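Local coordinates for protein oxalate biosynthetic component 1 (Burkholderia thailandensis, PDB 5IKY) that produces oxalate in quorum sensing-dependent oxalogenesis as a bifunctional enzyme, a serine hydrolase of alpha/beta type with additional lyase activity, at residues 58-63 against 182-187; 374-379 against 523-528; 591-596 against 631-636; 718-723 against 852-857; 1034-1039 against 1055-1060. All blocks are in the same frame, centred on the assembly; numbering follows the deposited sequence.

Contact 1. Residues 58-63 against 182-187; sequences GGIVRE and NGWRMC
G59 O accepts a hydrogen bond from C187 N at 2.7 Å and also receives a CA-H...O contact from M186 CA. This begins a short antiparallel ladder in the N-terminal domain, in which strand 185-186 forms one edge of a three-stranded sheet, with strand 60-64 in the middle and strand 156-160 beyond it. V61 and R185 form a hydrogen-bonded pair, linked by V61 N to R185 O (2.9 Å) and R185 N to V61 O (3.0 Å), while I60 and M186 form the adjacent non-hydrogen-bonded pair. At the loop end, G58 N reaches C187 O in a nearly straight bond (172°).

I60 and M186 lie on one face of the sheet, where I60 meets L179 and F180 of helix 176-181 and M186 meets F180. I60 CD1 meets W184 CE3 at 3.6 Å. R62 passes across W184 at about a right angle, its CB lying over the indole face, whereas its guanidinium, with G183 CA over one face, bonds P107 O through NH2. The M186 chain bends at chi2 (-69°) and at chi3 (-61°), and the turned-back CE comes to 3.4 Å from G58 O.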
# COMPACT_ATOMS: atom_id res chain seq x y z
N GLY A 58 32.58 -11.81 35.63
CA GLY A 58 33.42 -11.12 34.67
C GLY A 58 32.66 -10.38 33.58
O GLY A 58 33.25 -9.64 32.80
N GLY A 59 31.34 -10.57 33.53
CA GLY A 59 30.50 -9.89 32.56
C GLY A 59 30.08 -8.51 33.03
O GLY A 59 30.11 -8.21 34.22
N ILE A 60 29.67 -7.66 32.09
CA ILE A 60 29.22 -6.31 32.42
C ILE A 60 27.74 -6.12 32.14
O ILE A 60 27.18 -6.79 31.27
CB ILE A 60 30.02 -5.25 31.65
CG1 ILE A 60 29.81 -5.41 30.14
CG2 ILE A 60 31.50 -5.33 31.99
CD1 ILE A 60 30.58 -4.41 29.32
N VAL A 61 27.10 -5.21 32.87
CA VAL A 61 25.67 -4.97 32.71
C VAL A 61 25.32 -3.49 32.77
O VAL A 61 25.98 -2.70 33.46
CB VAL A 61 24.85 -5.74 33.79
CG1 VAL A 61 24.96 -5.06 35.14
CG2 VAL A 61 23.40 -5.87 33.37
N ARG A 62 24.29 -3.11 32.02
CA ARG A 62 23.71 -1.77 32.10
C ARG A 62 22.24 -1.91 32.45
O ARG A 62 21.41 -2.17 31.57
CB ARG A 62 23.89 -1.01 30.78
CG ARG A 62 23.27 0.38 30.77
CD ARG A 62 24.04 1.36 31.64
NE ARG A 62 23.50 2.71 31.56
CZ ARG A 62 22.70 3.25 32.47
NH1 ARG A 62 22.37 2.57 33.56
NH2 ARG A 62 22.25 4.49 32.31
N GLU A 63 21.91 -1.76 33.73
CA GLU A 63 20.55 -1.99 34.19
C GLU A 63 19.96 -0.76 34.88
O GLU A 63 20.67 0.01 35.52
CB GLU A 63 20.50 -3.19 35.14
CG GLU A 63 21.35 -3.03 36.39
CD GLU A 63 21.08 -4.11 37.42
OE1 GLU A 63 19.96 -4.67 37.41
OE2 GLU A 63 21.98 -4.40 38.23
N ASN A 182 29.91 5.13 31.47
CA ASN A 182 28.52 5.40 31.11
C ASN A 182 27.51 4.51 31.83
O ASN A 182 26.42 4.28 31.32
CB ASN A 182 28.32 5.26 29.59
CG ASN A 182 28.64 6.54 28.84
OD1 ASN A 182 29.13 7.51 29.42
ND2 ASN A 182 28.36 6.54 27.54
N GLY A 183 27.88 4.00 33.00
CA GLY A 183 26.94 3.29 33.84
C GLY A 183 27.03 1.77 33.85
O GLY A 183 26.39 1.13 34.68
N TRP A 184 27.79 1.19 32.93
CA TRP A 184 27.97 -0.26 32.92
C TRP A 184 28.83 -0.68 34.10
O TRP A 184 29.68 0.08 34.56
CB TRP A 184 28.62 -0.73 31.61
CG TRP A 184 27.81 -0.47 30.37
CD1 TRP A 184 27.46 0.74 29.85
CD2 TRP A 184 27.30 -1.46 29.46
NE1 TRP A 184 26.74 0.57 28.69
CE2 TRP A 184 26.63 -0.77 28.43
CE3 TRP A 184 27.33 -2.85 29.43
CZ2 TRP A 184 26.00 -1.43 27.38
CZ3 TRP A 184 26.70 -3.51 28.39
CH2 TRP A 184 26.04 -2.80 27.38
N ARG A 185 28.62 -1.90 34.60
CA ARG A 185 29.39 -2.38 35.74
C ARG A 185 29.53 -3.90 35.76
O ARG A 185 28.75 -4.62 35.13
CB ARG A 185 28.74 -1.89 37.04
CG ARG A 185 27.40 -2.53 37.36
CD ARG A 185 26.63 -1.68 38.35
NE ARG A 185 27.51 -0.89 39.20
CZ ARG A 185 27.11 0.11 39.97
NH1 ARG A 185 27.99 0.78 40.71
NH2 ARG A 185 25.83 0.46 40.00
N MET A 186 30.54 -4.38 36.49
CA MET A 186 30.87 -5.80 36.55
C MET A 186 29.83 -6.62 37.30
O MET A 186 29.19 -6.12 38.23
CB MET A 186 32.24 -5.99 37.20
CG MET A 186 33.38 -5.28 36.48
SD MET A 186 33.76 -6.00 34.88
CE MET A 186 34.22 -7.66 35.36
N CYS A 187 29.67 -7.87 36.90
CA CYS A 187 28.70 -8.77 37.53
C CYS A 187 29.38 -10.01 38.08
O CYS A 187 30.51 -10.33 37.72
CB CYS A 187 27.62 -9.19 36.53
SG CYS A 187 27.10 -7.89 35.40

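Contact 2. Residues 374-379 against 523-528; sequences PVLFML and DELGMS
L525 fits a single methyl, CD2, against both P374 and L376. Its chi1 of -55° sets CG anti to the carbonyl carbon, and chi2 of -179° carries CD1 anti to CA; the other branch, CD2, stands 3.9 Å from P374 CG and 3.9 Å from L376 CD2. The proline ring, which follows a cis peptide bond, crosses the leucine side chain at about a right angle and rests its CD on the backbone, 3.7 Å from L525 O. L376 uses both branches: CD2 turns to L525, while CD1 reaches tip to tip toward M527, whose chain is extended beyond CG and brings CE to 4.1 Å from L376 CD1. No hydrogen bond joins the two segments, and the side chains meet by apolar packing.

Helix 518-524 closes in a Schellman motif, with G526 at positive phi, and this reversal leads the chain on to M527. R346 ties the two sides together, with a hydrogen bond from NH1 to L525 O and a weak one from NH2 to P374 O. The contact thus lies where strand 375-380, consistent with a TIM-barrel strand, begins between strands 346-351 and 446-451, with the C-terminal end of helix 518-524 packed against that entry.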
# COMPACT_ATOMS: atom_id res chain seq x y z
N PRO A 374 0.69 -21.67 -13.91
CA PRO A 374 2.03 -22.28 -13.76
C PRO A 374 2.27 -22.91 -12.40
O PRO A 374 1.74 -22.46 -11.38
CB PRO A 374 2.97 -21.09 -13.98
CG PRO A 374 2.17 -19.90 -13.62
CD PRO A 374 0.77 -20.21 -14.06
N VAL A 375 3.07 -23.98 -12.39
CA VAL A 375 3.40 -24.69 -11.17
C VAL A 375 4.45 -23.89 -10.40
O VAL A 375 5.42 -23.42 -10.98
CB VAL A 375 3.93 -26.11 -11.48
CG1 VAL A 375 4.23 -26.87 -10.19
CG2 VAL A 375 2.91 -26.87 -12.30
N LEU A 376 4.23 -23.72 -9.10
CA LEU A 376 5.09 -22.87 -8.29
C LEU A 376 6.11 -23.68 -7.50
O LEU A 376 5.75 -24.64 -6.81
CB LEU A 376 4.25 -22.03 -7.34
CG LEU A 376 3.07 -21.30 -7.99
CD1 LEU A 376 2.24 -20.60 -6.93
CD2 LEU A 376 3.57 -20.31 -9.03
N PHE A 377 7.38 -23.29 -7.58
CA PHE A 377 8.43 -24.01 -6.87
C PHE A 377 9.22 -23.10 -5.93
O PHE A 377 9.52 -21.96 -6.25
CB PHE A 377 9.39 -24.67 -7.86
CG PHE A 377 8.79 -25.85 -8.57
CD1 PHE A 377 8.76 -27.10 -7.96
CD2 PHE A 377 8.26 -25.72 -9.84
CE1 PHE A 377 8.22 -28.19 -8.61
CE2 PHE A 377 7.71 -26.81 -10.49
CZ PHE A 377 7.69 -28.05 -9.87
N MET A 378 9.55 -23.66 -4.77
CA MET A 378 10.34 -22.98 -3.76
C MET A 378 11.61 -23.77 -3.47
O MET A 378 11.55 -24.88 -2.93
CB MET A 378 9.53 -22.80 -2.47
CG MET A 378 9.95 -21.63 -1.61
SD MET A 378 10.02 -20.11 -2.57
CE MET A 378 11.69 -19.62 -2.21
N LEU A 379 12.77 -23.21 -3.83
CA LEU A 379 14.03 -23.90 -3.58
C LEU A 379 14.58 -23.56 -2.20
O LEU A 379 15.08 -22.46 -1.96
CB LEU A 379 15.07 -23.54 -4.64
CG LEU A 379 14.80 -23.98 -6.08
CD1 LEU A 379 16.01 -23.69 -6.95
CD2 LEU A 379 14.42 -25.45 -6.13
N ASP A 523 -1.89 -11.75 -12.32
CA ASP A 523 -2.15 -11.96 -13.74
C ASP A 523 -1.20 -13.02 -14.31
O ASP A 523 -1.63 -13.90 -15.06
CB ASP A 523 -2.00 -10.66 -14.53
CG ASP A 523 -3.11 -9.66 -14.22
OD1 ASP A 523 -4.11 -10.05 -13.58
OD2 ASP A 523 -2.99 -8.49 -14.64
N GLU A 524 0.07 -12.93 -13.94
CA GLU A 524 1.08 -13.87 -14.43
C GLU A 524 0.82 -15.30 -13.97
O GLU A 524 1.18 -16.25 -14.66
CB GLU A 524 2.48 -13.44 -13.98
CG GLU A 524 3.10 -12.33 -14.81
CD GLU A 524 4.53 -12.03 -14.39
OE1 GLU A 524 5.26 -12.98 -14.06
OE2 GLU A 524 4.91 -10.84 -14.39
N LEU A 525 0.21 -15.45 -12.80
CA LEU A 525 -0.01 -16.77 -12.21
C LEU A 525 -1.43 -17.26 -12.43
O LEU A 525 -1.77 -18.39 -12.07
CB LEU A 525 0.31 -16.75 -10.71
CG LEU A 525 1.70 -16.25 -10.30
CD1 LEU A 525 1.88 -16.32 -8.79
CD2 LEU A 525 2.79 -17.05 -11.01
N GLY A 526 -2.27 -16.41 -13.02
CA GLY A 526 -3.67 -16.73 -13.21
C GLY A 526 -4.44 -16.74 -11.90
O GLY A 526 -5.20 -17.66 -11.63
N MET A 527 -4.25 -15.69 -11.10
CA MET A 527 -4.90 -15.60 -9.79
C MET A 527 -5.57 -14.26 -9.57
O MET A 527 -5.60 -13.75 -8.44
CB MET A 527 -3.89 -15.83 -8.67
CG MET A 527 -3.22 -17.19 -8.65
SD MET A 527 -1.95 -17.25 -7.37
CE MET A 527 -1.45 -18.96 -7.49
N SER A 528 -6.11 -13.67 -10.63
CA SER A 528 -6.74 -12.36 -10.52
C SER A 528 -7.93 -12.40 -9.57
O SER A 528 -8.64 -13.40 -9.49
CB SER A 528 -7.17 -11.86 -11.90
OG SER A 528 -8.11 -12.74 -12.49

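Contact 3. Residues 591-596 against 631-636; sequences ALAEHV and PQALNF
In V596 and F636 the first torsions set CG1 and CG alike, anti to the backbone N: chi1 is 167° in V596 and 177° in F636. V596 CG1 lies 4.0 Å from F636 CD2 and also rests against the backbone of the other helix, 3.6 Å from A633 O. These residues belong to a helix-helix crossing in the cap domain, between helices 592-602 and 629-641. The axes of the segments 592-596 and 631-636 run at 64° to each other and approach to 8.3 Å.

Two alanines sit at the crossing point and permit this approach. A593 CB and A633 CB meet at 3.7 Å, and A633 CB is equally close to the A593 backbone at CA. With side chains no larger than a methyl at this point, the CA atoms of A593 and A633 come within 5.0 Å. No hydrogen bond passes between the segments; the polar side chain of N635 is instead engaged with the loop beyond the second helix, taking a bond from V674 N at OD1 and giving one to Y672 O from ND2. On the flank of the alanine pair, L634 swings its CD2 over the start of the first helix, where it stops 3.6 Å from L592 CB.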
# COMPACT_ATOMS: atom_id res chain seq x y z
N ALA A 591 -25.36 5.82 13.75
CA ALA A 591 -24.17 4.99 13.59
C ALA A 591 -24.50 3.78 12.72
O ALA A 591 -23.64 2.94 12.48
CB ALA A 591 -23.63 4.56 14.94
N LEU A 592 -25.75 3.70 12.28
CA LEU A 592 -26.16 2.69 11.31
C LEU A 592 -25.36 2.86 10.03
O LEU A 592 -24.99 1.88 9.38
CB LEU A 592 -27.66 2.79 11.01
CG LEU A 592 -28.62 1.87 11.77
CD1 LEU A 592 -28.21 0.41 11.61
CD2 LEU A 592 -28.70 2.26 13.23
N ALA A 593 -25.11 4.12 9.67
CA ALA A 593 -24.32 4.45 8.49
C ALA A 593 -22.92 3.85 8.58
O ALA A 593 -22.41 3.32 7.59
CB ALA A 593 -24.24 5.96 8.33
N GLU A 594 -22.32 3.93 9.76
CA GLU A 594 -21.00 3.35 9.98
C GLU A 594 -21.05 1.83 9.85
O GLU A 594 -20.09 1.21 9.39
CB GLU A 594 -20.46 3.74 11.36
N HIS A 595 -22.17 1.24 10.25
CA HIS A 595 -22.36 -0.20 10.13
C HIS A 595 -22.57 -0.59 8.67
O HIS A 595 -21.96 -1.54 8.18
CB HIS A 595 -23.55 -0.66 10.97
CG HIS A 595 -23.79 -2.14 10.92
ND1 HIS A 595 -22.86 -3.06 11.36
CD2 HIS A 595 -24.84 -2.86 10.47
CE1 HIS A 595 -23.34 -4.28 11.19
NE2 HIS A 595 -24.54 -4.18 10.65
N VAL A 596 -23.43 0.16 7.98
CA VAL A 596 -23.73 -0.10 6.58
C VAL A 596 -22.49 0.05 5.70
O VAL A 596 -22.16 -0.84 4.92
CB VAL A 596 -24.84 0.84 6.06
CG1 VAL A 596 -24.93 0.78 4.54
CG2 VAL A 596 -26.17 0.48 6.70
N PRO A 631 -27.61 9.84 5.70
CA PRO A 631 -28.81 9.29 5.06
C PRO A 631 -28.52 8.54 3.76
O PRO A 631 -29.34 7.73 3.34
CB PRO A 631 -29.66 10.54 4.78
CG PRO A 631 -28.66 11.61 4.59
CD PRO A 631 -27.58 11.32 5.59
N GLN A 632 -27.38 8.82 3.14
CA GLN A 632 -26.95 8.08 1.96
C GLN A 632 -26.88 6.60 2.27
O GLN A 632 -27.47 5.77 1.57
CB GLN A 632 -25.59 8.57 1.46
CG GLN A 632 -25.66 9.61 0.35
CD GLN A 632 -24.28 9.96 -0.19
OE1 GLN A 632 -23.32 9.21 -0.00
NE2 GLN A 632 -24.18 11.10 -0.87
N ALA A 633 -26.17 6.28 3.35
CA ALA A 633 -26.00 4.89 3.78
C ALA A 633 -27.32 4.29 4.25
O ALA A 633 -27.58 3.10 4.03
CB ALA A 633 -24.96 4.81 4.88
N LEU A 634 -28.14 5.10 4.90
CA LEU A 634 -29.43 4.63 5.40
C LEU A 634 -30.36 4.25 4.26
O LEU A 634 -30.91 3.15 4.24
CB LEU A 634 -30.08 5.70 6.28
CG LEU A 634 -29.38 6.00 7.60
CD1 LEU A 634 -30.22 6.93 8.47
CD2 LEU A 634 -29.06 4.71 8.33
N ASN A 635 -30.54 5.17 3.32
CA ASN A 635 -31.39 4.92 2.16
C ASN A 635 -30.85 3.79 1.30
O ASN A 635 -31.61 3.05 0.68
CB ASN A 635 -31.55 6.19 1.32
CG ASN A 635 -32.36 7.26 2.03
OD1 ASN A 635 -33.58 7.17 2.10
ND2 ASN A 635 -31.68 8.27 2.55
N PHE A 636 -29.52 3.67 1.26
CA PHE A 636 -28.87 2.57 0.55
C PHE A 636 -29.33 1.24 1.11
O PHE A 636 -29.65 0.31 0.36
CB PHE A 636 -27.35 2.70 0.64
CG PHE A 636 -26.61 1.56 -0.01
CD1 PHE A 636 -26.35 1.58 -1.37
CD2 PHE A 636 -26.16 0.49 0.75
CE1 PHE A 636 -25.66 0.54 -1.97
CE2 PHE A 636 -25.47 -0.55 0.15
CZ PHE A 636 -25.22 -0.53 -1.21

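Contact 4. Residues 718-723 against 852-857; sequences TMALLY and MLHNRF
F857 and Y723 each take an aliphatic carbon from the opposite helix over one ring face. M719 CB stands above the centre of the F857 ring, 3.5 Å from the centroid, and L853 CB lies above the centre of the Y723 ring at 3.9 Å. The two aromatic rings themselves meet rim to rim, their planes only 11° apart and their centroids separated by 5.8 Å, so neither covers the other. M719 bends at chi2 and chi3, which carries CE back to 3.7 Å from F857 CZ; its sulfur stands obliquely to the same ring in a Met-aromatic contact.

The third flat group, the H854 imidazole, is used at its edge. Its CG is anti to the backbone N, and ND1 donates to A720 O at 2.7 Å in a fairly straight bond (162°). The oxygen lies in the imidazole plane, whereas the donor approaches from above the plane of the carbonyl. H724 also packs edge-to-face with this imidazole. A720 contributes its methyl group as well, with CB 3.7 Å from F857 CB; the nearest CA atoms across the pair are those of A720 and H854.

Helices 715-734 and 849-860 run nearly antiparallel here, at 160°, and the axes of segments 718-723 and 852-857 approach to 8.0 Å: a close-packed helix pair that joins the cap region to the C-terminal alpha/beta-hydrolase part of the chain.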
# COMPACT_ATOMS: atom_id res chain seq x y z
N THR A 718 -14.53 1.23 -22.31
CA THR A 718 -15.42 0.48 -21.43
C THR A 718 -16.08 1.41 -20.42
O THR A 718 -17.29 1.32 -20.18
CB THR A 718 -14.65 -0.62 -20.67
OG1 THR A 718 -13.91 -1.41 -21.60
CG2 THR A 718 -15.62 -1.51 -19.91
N MET A 719 -15.30 2.31 -19.83
CA MET A 719 -15.82 3.25 -18.85
C MET A 719 -16.79 4.23 -19.51
O MET A 719 -17.80 4.60 -18.92
CB MET A 719 -14.67 4.01 -18.17
CG MET A 719 -13.78 3.12 -17.31
SD MET A 719 -14.59 2.52 -15.81
CE MET A 719 -14.41 3.93 -14.73
N ALA A 720 -16.48 4.64 -20.73
CA ALA A 720 -17.34 5.55 -21.48
C ALA A 720 -18.70 4.91 -21.74
O ALA A 720 -19.74 5.57 -21.65
CB ALA A 720 -16.68 5.94 -22.80
N LEU A 721 -18.69 3.62 -22.06
CA LEU A 721 -19.91 2.88 -22.34
C LEU A 721 -20.73 2.65 -21.08
O LEU A 721 -21.96 2.76 -21.10
CB LEU A 721 -19.58 1.53 -23.00
CG LEU A 721 -19.07 1.62 -24.44
CD1 LEU A 721 -18.59 0.27 -24.93
CD2 LEU A 721 -20.16 2.16 -25.34
N LEU A 722 -20.05 2.33 -19.99
CA LEU A 722 -20.71 2.09 -18.71
C LEU A 722 -21.42 3.35 -18.21
O LEU A 722 -22.57 3.28 -17.77
CB LEU A 722 -19.70 1.61 -17.66
CG LEU A 722 -19.17 0.20 -17.86
CD1 LEU A 722 -18.13 -0.14 -16.80
CD2 LEU A 722 -20.32 -0.80 -17.83
N TYR A 723 -20.74 4.48 -18.28
CA TYR A 723 -21.33 5.75 -17.86
C TYR A 723 -22.42 6.21 -18.83
O TYR A 723 -23.32 6.95 -18.45
CB TYR A 723 -20.26 6.83 -17.71
CG TYR A 723 -19.61 6.83 -16.35
CD1 TYR A 723 -20.35 7.12 -15.21
CD2 TYR A 723 -18.25 6.55 -16.20
CE1 TYR A 723 -19.76 7.11 -13.96
CE2 TYR A 723 -17.66 6.55 -14.95
CZ TYR A 723 -18.42 6.84 -13.84
OH TYR A 723 -17.84 6.84 -12.59
N MET A 852 -20.97 14.16 -18.04
CA MET A 852 -19.62 14.72 -18.11
C MET A 852 -18.57 13.63 -18.00
O MET A 852 -17.51 13.71 -18.63
CB MET A 852 -19.42 15.76 -17.00
CG MET A 852 -20.42 16.92 -17.03
SD MET A 852 -20.12 18.12 -18.34
CE MET A 852 -21.12 17.47 -19.68
N LEU A 853 -18.85 12.61 -17.19
CA LEU A 853 -17.94 11.49 -17.03
C LEU A 853 -17.81 10.70 -18.33
O LEU A 853 -16.71 10.29 -18.70
CB LEU A 853 -18.41 10.58 -15.89
CG LEU A 853 -18.17 11.14 -14.49
CD1 LEU A 853 -18.88 10.32 -13.44
CD2 LEU A 853 -16.70 11.18 -14.20
N HIS A 854 -18.92 10.51 -19.02
CA HIS A 854 -18.90 9.84 -20.32
C HIS A 854 -18.05 10.62 -21.31
O HIS A 854 -17.20 10.06 -21.99
CB HIS A 854 -20.30 9.66 -20.88
CG HIS A 854 -20.32 9.30 -22.33
ND1 HIS A 854 -20.11 8.01 -22.78
CD2 HIS A 854 -20.51 10.05 -23.44
CE1 HIS A 854 -20.17 7.99 -24.10
NE2 HIS A 854 -20.42 9.22 -24.52
N ASN A 855 -18.30 11.93 -21.38
CA ASN A 855 -17.54 12.82 -22.24
C ASN A 855 -16.05 12.72 -21.95
O ASN A 855 -15.22 12.68 -22.87
CB ASN A 855 -18.02 14.26 -22.06
CG ASN A 855 -17.24 15.24 -22.90
OD1 ASN A 855 -16.40 15.99 -22.39
ND2 ASN A 855 -17.50 15.24 -24.19
N ARG A 856 -15.72 12.68 -20.66
CA ARG A 856 -14.35 12.54 -20.19
C ARG A 856 -13.68 11.30 -20.77
O ARG A 856 -12.62 11.39 -21.40
CB ARG A 856 -14.34 12.48 -18.66
CG ARG A 856 -13.36 13.42 -17.99
CD ARG A 856 -13.50 13.33 -16.47
NE ARG A 856 -13.27 11.97 -15.98
CZ ARG A 856 -13.44 11.60 -14.72
NH1 ARG A 856 -13.83 12.48 -13.81
NH2 ARG A 856 -13.21 10.34 -14.36
N PHE A 857 -14.30 10.14 -20.56
CA PHE A 857 -13.74 8.87 -21.00
C PHE A 857 -13.78 8.71 -22.52
O PHE A 857 -12.91 8.07 -23.10
CB PHE A 857 -14.47 7.70 -20.34
CG PHE A 857 -14.11 7.51 -18.89
CD1 PHE A 857 -12.86 7.03 -18.54
CD2 PHE A 857 -15.01 7.79 -17.89
CE1 PHE A 857 -12.51 6.84 -17.22
CE2 PHE A 857 -14.68 7.61 -16.56
CZ PHE A 857 -13.43 7.13 -16.22

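Contact 5. Residues 1034-1039 against 1055-1060; sequences YDHATP and GVFLLD
A mixed apolar and hydrogen-bonded contact joins Y1034, H1036 and A1037 to the chain at G1055-L1058, just beyond one end of the hairpin made by strands 1038-1043 and 1049-1054. Y1034 to A1037 form a type I beta turn leading into the first strand, and G1055 begins the loop that leaves the second. V1056 packs its two methyls against the turn: CG1, set anti to the backbone N by a chi1 of -179°, lies over the face of the Y1034 ring, 3.8 Å from its centroid, and CG2 touches A1037 CB at 3.7 Å. L1058 lies beside Y1034, pointing the same way, with CD2 4.1 Å from Y1034 CE1. The phenol hydroxyl is hydrogen-bonded to Y1074 O.

The hairpin is the end of the mixed sheet of the C-terminal part, which belongs to the alpha/beta-hydrolase clan; strand 1038-1043 is its outermost strand, and helices 1015-1025 and 1080-1090 pack against the turn.

H1036 supplies the polar link. Its CG takes the crowded position between the backbone N and the carbonyl carbon (chi1 59°), and NE2 donates to G1055 O at 2.8 Å. The bond is bent, 134° at the hydrogen, with the donor above the carbonyl plane and the oxygen tilted out of the imidazole plane. The F1057 ring meets the same imidazole rim to rim, centroids 5.2 Å apart, with F1057 CE1 3.2 Å from H1036 NE2, and is itself stacked with Y1032, whose hydroxyl bonds F1057 O.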
# COMPACT_ATOMS: atom_id res chain seq x y z
N TYR A 1034 2.80 19.01 -0.06
CA TYR A 1034 3.52 18.06 -0.91
C TYR A 1034 4.72 18.73 -1.60
O TYR A 1034 4.77 18.82 -2.83
CB TYR A 1034 2.58 17.42 -1.95
CG TYR A 1034 1.68 18.37 -2.73
CD1 TYR A 1034 0.47 18.80 -2.21
CD2 TYR A 1034 2.04 18.81 -3.99
CE1 TYR A 1034 -0.35 19.66 -2.92
CE2 TYR A 1034 1.23 19.67 -4.71
CZ TYR A 1034 0.03 20.09 -4.17
OH TYR A 1034 -0.78 20.94 -4.88
N ASP A 1035 5.68 19.18 -0.80
CA ASP A 1035 6.92 19.76 -1.32
C ASP A 1035 7.76 18.70 -2.01
O ASP A 1035 8.49 19.00 -2.97
CB ASP A 1035 7.73 20.41 -0.20
CG ASP A 1035 6.87 21.08 0.84
OD1 ASP A 1035 5.96 21.84 0.47
OD2 ASP A 1035 7.13 20.88 2.05
N HIS A 1036 7.64 17.47 -1.54
CA HIS A 1036 8.42 16.34 -2.05
C HIS A 1036 8.11 16.02 -3.51
O HIS A 1036 8.84 15.26 -4.15
CB HIS A 1036 8.17 15.10 -1.19
CG HIS A 1036 6.73 14.68 -1.15
ND1 HIS A 1036 5.82 15.24 -0.29
CD2 HIS A 1036 6.05 13.77 -1.89
CE1 HIS A 1036 4.63 14.69 -0.49
NE2 HIS A 1036 4.75 13.79 -1.45
N ALA A 1037 7.02 16.58 -4.01
CA ALA A 1037 6.57 16.34 -5.38
C ALA A 1037 7.65 16.66 -6.40
O ALA A 1037 8.34 17.67 -6.30
CB ALA A 1037 5.32 17.15 -5.67
N THR A 1038 7.80 15.78 -7.39
CA THR A 1038 8.81 15.94 -8.43
C THR A 1038 8.17 16.18 -9.79
O THR A 1038 7.42 15.33 -10.28
CB THR A 1038 9.73 14.72 -8.51
OG1 THR A 1038 10.25 14.41 -7.21
CG2 THR A 1038 10.88 14.98 -9.47
N PRO A 1039 8.46 17.33 -10.41
CA PRO A 1039 7.94 17.64 -11.74
C PRO A 1039 8.63 16.85 -12.85
O PRO A 1039 9.86 16.86 -12.94
CB PRO A 1039 8.21 19.14 -11.89
CG PRO A 1039 9.37 19.40 -11.00
CD PRO A 1039 9.22 18.45 -9.83
N GLY A 1055 4.33 11.98 -7.09
CA GLY A 1055 4.46 11.80 -5.65
C GLY A 1055 3.47 12.64 -4.86
O GLY A 1055 3.48 12.63 -3.63
N VAL A 1056 2.62 13.37 -5.57
CA VAL A 1056 1.61 14.20 -4.93
C VAL A 1056 0.54 13.32 -4.28
O VAL A 1056 0.06 12.37 -4.88
CB VAL A 1056 0.94 15.16 -5.93
CG1 VAL A 1056 -0.09 16.03 -5.23
CG2 VAL A 1056 1.98 16.02 -6.62
N PHE A 1057 0.20 13.65 -3.04
CA PHE A 1057 -0.94 13.02 -2.38
C PHE A 1057 -1.55 14.00 -1.38
O PHE A 1057 -0.91 14.97 -0.98
CB PHE A 1057 -0.54 11.72 -1.69
CG PHE A 1057 0.42 11.89 -0.54
CD1 PHE A 1057 1.79 11.90 -0.76
CD2 PHE A 1057 -0.04 12.04 0.76
CE1 PHE A 1057 2.68 12.06 0.29
CE2 PHE A 1057 0.84 12.20 1.81
CZ PHE A 1057 2.20 12.21 1.58
N LEU A 1058 -2.80 13.76 -0.99
CA LEU A 1058 -3.51 14.67 -0.11
C LEU A 1058 -4.00 13.96 1.14
O LEU A 1058 -4.65 12.92 1.06
CB LEU A 1058 -4.69 15.30 -0.84
CG LEU A 1058 -4.39 15.96 -2.19
CD1 LEU A 1058 -5.66 16.54 -2.80
CD2 LEU A 1058 -3.33 17.04 -2.03
N LEU A 1059 -3.68 14.52 2.30
CA LEU A 1059 -4.13 13.97 3.57
C LEU A 1059 -5.54 14.46 3.90
O LEU A 1059 -5.91 15.58 3.55
CB LEU A 1059 -3.17 14.35 4.70
CG LEU A 1059 -1.79 13.67 4.68
CD1 LEU A 1059 -1.00 14.05 5.92
CD2 LEU A 1059 -1.93 12.16 4.55
N ASP A 1060 -6.32 13.61 4.56
CA ASP A 1060 -7.64 14.01 5.03
C ASP A 1060 -7.54 14.45 6.49
O ASP A 1060 -6.44 14.63 7.02
CB ASP A 1060 -8.66 12.88 4.85
CG ASP A 1060 -8.49 11.76 5.87
OD1 ASP A 1060 -7.39 11.62 6.44
OD2 ASP A 1060 -9.47 11.02 6.10

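Overall arrangement
The five contacts follow one another along the chain, each closing before the next opens, and none touches another. Contact 1 stands apart in the N-terminal domain, its centre 49 Å or more from those of the others, and lies on the opposite side of the chain's centre from contact 4. Contact 2 sets the end of helix 518-524 against strand 375-380 of the parallel, TIM-barrel-like sheet, the side chain of L376 about 14 Å from the bound magnesium ion. Contacts 3, 4 and 5 lie closer together, with centres 28 to 32 Å apart: contact 3 within the cap domain, contact 4 bridging cap and hydrolase parts, contact 5 at the edge of the hydrolase sheet. This spacing fits a bifunctional enzyme built from separate modules.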